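Local coordinates for protein beta subunit of a putative Aromatic-ring-hydroxylating dioxygenase (Novosphingobium aromaticivorans DSM 12444, PDB 3EBY) that probably serves with a catalytic alpha subunit in the oxidation of aromatic rings, as in related ring-hydroxylating dioxygenases, at residues T37-D42 and V141-R146. Residues are numbered along the deposited sequence; the frame is centred on the assembly and turned at random.
Sequences TLFVDD and VRLKSR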
loop_
_atom_site.group_PDB
_atom_site.type_symbol
_atom_site.label_atom_id
_atom_site.label_comp_id
_atom_site.label_asym_id
_atom_site.label_seq_id
_atom_site.Cartn_x
_atom_site.Cartn_y
_atom_site.Cartn_z
ATOM N N THR A 37 2.911 11.405 -20.845
ATOM C CA THR A 37 2.291 12.709 -20.535
ATOM C C THR A 37 2.438 13.137 -19.067
ATOM O O THR A 37 2.225 14.317 -18.727
ATOM C CB THR A 37 0.773 12.755 -20.916
ATOM O OG1 THR A 37 -0.018 12.058 -19.951
ATOM C CG2 THR A 37 0.534 12.208 -22.350
ATOM N N LEU A 38 2.794 12.193 -18.209
ATOM C CA LEU A 38 2.954 12.436 -16.756
ATOM C C LEU A 38 4.316 13.066 -16.430
ATOM O O LEU A 38 4.602 13.402 -15.284
ATOM C CB LEU A 38 2.780 11.129 -15.979
ATOM C CG LEU A 38 1.491 10.362 -16.306
ATOM C CD1 LEU A 38 1.360 9.075 -15.467
ATOM C CD2 LEU A 38 0.261 11.286 -16.076
ATOM N N PHE A 39 5.144 13.198 -17.451
ATOM C CA PHE A 39 6.490 13.784 -17.326
ATOM C C PHE A 39 6.575 15.121 -18.082
ATOM O O PHE A 39 5.797 15.386 -19.008
ATOM C CB PHE A 39 7.531 12.840 -17.939
ATOM C CG PHE A 39 7.656 11.501 -17.241
ATOM C CD1 PHE A 39 6.769 10.473 -17.512
ATOM C CD2 PHE A 39 8.766 11.238 -16.417
ATOM C CE1 PHE A 39 6.882 9.237 -16.824
ATOM C CE2 PHE A 39 8.929 9.988 -15.809
ATOM C CZ PHE A 39 7.986 8.990 -16.034
ATOM N N VAL A 40 7.524 15.972 -17.688
ATOM C CA VAL A 40 7.852 17.156 -18.493
ATOM C C VAL A 40 8.597 16.665 -19.740
ATOM O O VAL A 40 9.058 15.508 -19.766
ATOM C CB VAL A 40 8.736 18.162 -17.730
ATOM C CG1 VAL A 40 8.072 18.554 -16.399
ATOM C CG2 VAL A 40 10.208 17.621 -17.516
ATOM N N ASP A 41 8.772 17.529 -20.731
ATOM C CA ASP A 41 9.438 17.125 -22.002
ATOM C C ASP A 41 10.922 16.778 -21.760
ATOM O O ASP A 41 11.426 15.755 -22.264
ATOM C CB ASP A 41 9.352 18.223 -23.056
ATOM C CG ASP A 41 7.935 18.400 -23.640
ATOM O OD1 ASP A 41 7.007 17.689 -23.219
ATOM O OD2 ASP A 41 7.760 19.337 -24.459
ATOM N N ASP A 42 11.612 17.635 -21.006
ATOM C CA ASP A 42 13.057 17.478 -20.729
ATOM C C ASP A 42 13.242 16.744 -19.384
ATOM O O ASP A 42 13.654 17.321 -18.381
ATOM C CB ASP A 42 13.716 18.852 -20.708
ATOM C CG ASP A 42 15.226 18.789 -20.469
ATOM O OD1 ASP A 42 15.829 17.705 -20.634
ATOM O OD2 ASP A 42 15.774 19.823 -20.055
ATOM N N VAL A 141 0.934 18.929 -12.152
ATOM C CA VAL A 141 1.886 18.034 -11.458
ATOM C C VAL A 141 2.520 17.085 -12.465
ATOM O O VAL A 141 1.860 16.200 -12.970
ATOM C CB VAL A 141 1.165 17.186 -10.355
ATOM C CG1 VAL A 141 2.108 16.228 -9.730
ATOM C CG2 VAL A 141 0.532 18.115 -9.300
ATOM N N ARG A 142 3.818 17.258 -12.717
ATOM C CA ARG A 142 4.528 16.428 -13.683
ATOM C C ARG A 142 5.920 16.079 -13.127
ATOM O O ARG A 142 6.519 16.883 -12.382
ATOM C CB ARG A 142 4.662 17.161 -15.036
ATOM C CG ARG A 142 3.323 17.387 -15.791
ATOM C CD ARG A 142 3.560 17.691 -17.263
ATOM N NE ARG A 142 4.253 18.961 -17.405
ATOM C CZ ARG A 142 4.784 19.431 -18.524
ATOM N NH1 ARG A 142 4.684 18.761 -19.667
ATOM N NH2 ARG A 142 5.434 20.589 -18.489
ATOM N N LEU A 143 6.422 14.901 -13.511
ATOM C CA LEU A 143 7.754 14.457 -13.131
ATOM C C LEU A 143 8.825 15.144 -13.980
ATOM O O LEU A 143 8.771 15.114 -15.206
ATOM C CB LEU A 143 7.892 12.947 -13.285
ATOM C CG LEU A 143 7.217 12.062 -12.231
ATOM C CD1 LEU A 143 7.165 10.566 -12.687
ATOM C CD2 LEU A 143 7.926 12.230 -10.868
ATOM N N LYS A 144 9.738 15.827 -13.299
ATOM C CA LYS A 144 11.022 16.259 -13.904
ATOM C C LYS A 144 11.991 15.051 -13.971
ATOM O O LYS A 144 12.672 14.806 -15.002
ATOM C CB LYS A 144 11.634 17.390 -13.085
ATOM C CG LYS A 144 13.003 17.869 -13.589
ATOM C CD LYS A 144 12.945 18.372 -15.011
ATOM C CE LYS A 144 14.257 19.050 -15.426
ATOM N NZ LYS A 144 14.139 19.592 -16.810
ATOM N N SER A 145 12.075 14.309 -12.875
ATOM C CA SER A 145 12.871 13.083 -12.864
ATOM C C SER A 145 12.308 12.045 -11.913
ATOM O O SER A 145 11.834 12.365 -10.814
ATOM C CB SER A 145 14.331 13.371 -12.501
ATOM O OG SER A 145 14.465 13.790 -11.156
ATOM N N ARG A 146 12.368 10.799 -12.353
ATOM C CA ARG A 146 11.978 9.616 -11.510
ATOM C C ARG A 146 13.024 8.541 -11.673
ATOM O O ARG A 146 13.309 8.063 -12.806
ATOM C CB ARG A 146 10.591 9.096 -11.891
ATOM C CG ARG A 146 10.243 7.669 -11.376
ATOM C CD ARG A 146 8.718 7.427 -11.268
ATOM N NE ARG A 146 8.170 8.128 -10.087
ATOM C CZ ARG A 146 6.895 8.090 -9.706
ATOM N NH1 ARG A 146 6.006 7.348 -10.367
ATOM N NH2 ARG A 146 6.523 8.709 -8.602
HETATM O O HOH W 1 2.959 16.518 -20.280
HETATM O O HOH W 2 17.285 19.668 -17.016
#
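The amine of Lys144 is held by three contacts, two from Asp42 and one from a water: a hydrogen bond of 2.8 Å from NZ to the carbonyl O of Asp42, lying in the carbonyl plane; a long salt bridge to Asp42 OD2; and a water that accepts from NZ and gives a weak bond to OD2. Lysine suits the place because its long chain, bent at chi2 (59°), passes Val40 CG2 with CD before reaching the Asp42 backbone; aspartate offers the amine both carbonyl and carboxylate, its CG anti to the backbone N. Between Phe39 and Leu143, two nearly straight backbone bonds form a short parallel bridge: Leu143 N to Leu38 O, 3.0 Å, in the carbonyl plane, and Val40 N to Leu143 O, 2.9 Å, with the donor 28° out of the plane of the Leu143 carbonyl. The paired side chains point the same way, and leucine's terminal methyl CD1 reaches over one face of the flat Phe39 ring, 4.0 Å from its centroid, a CH-pi contact. Phe39 also packs on Leu70 and meets Trp35 edge-to-face, while Leu143 leans on Phe19 of helix 8-28. Arg142, bent at chi3 (-66°), combines a flat cation with N-H groups: Val40 CA lies 3.7 Å from the guanidinium plane, over its centre, and NH1 donates to an in-plane water that bonds Thr37 O and, weakly, Phe39 O. An alanine at Arg142 would probably loosen both this water bridge and the cover over Val40. Asp41 OD1, salt-bridged to Lys67, lies near NH1 without contact. The bridge thus joins 39-40 to strand 142-150 beside the classic bulge of Lys144 and Ser145 opposite Arg133; Phe39 and Leu143 supply its apolar face, Lys144 probably offsets Asp42's charge and its carbonyl's partial charge, and Arg142 acts through water.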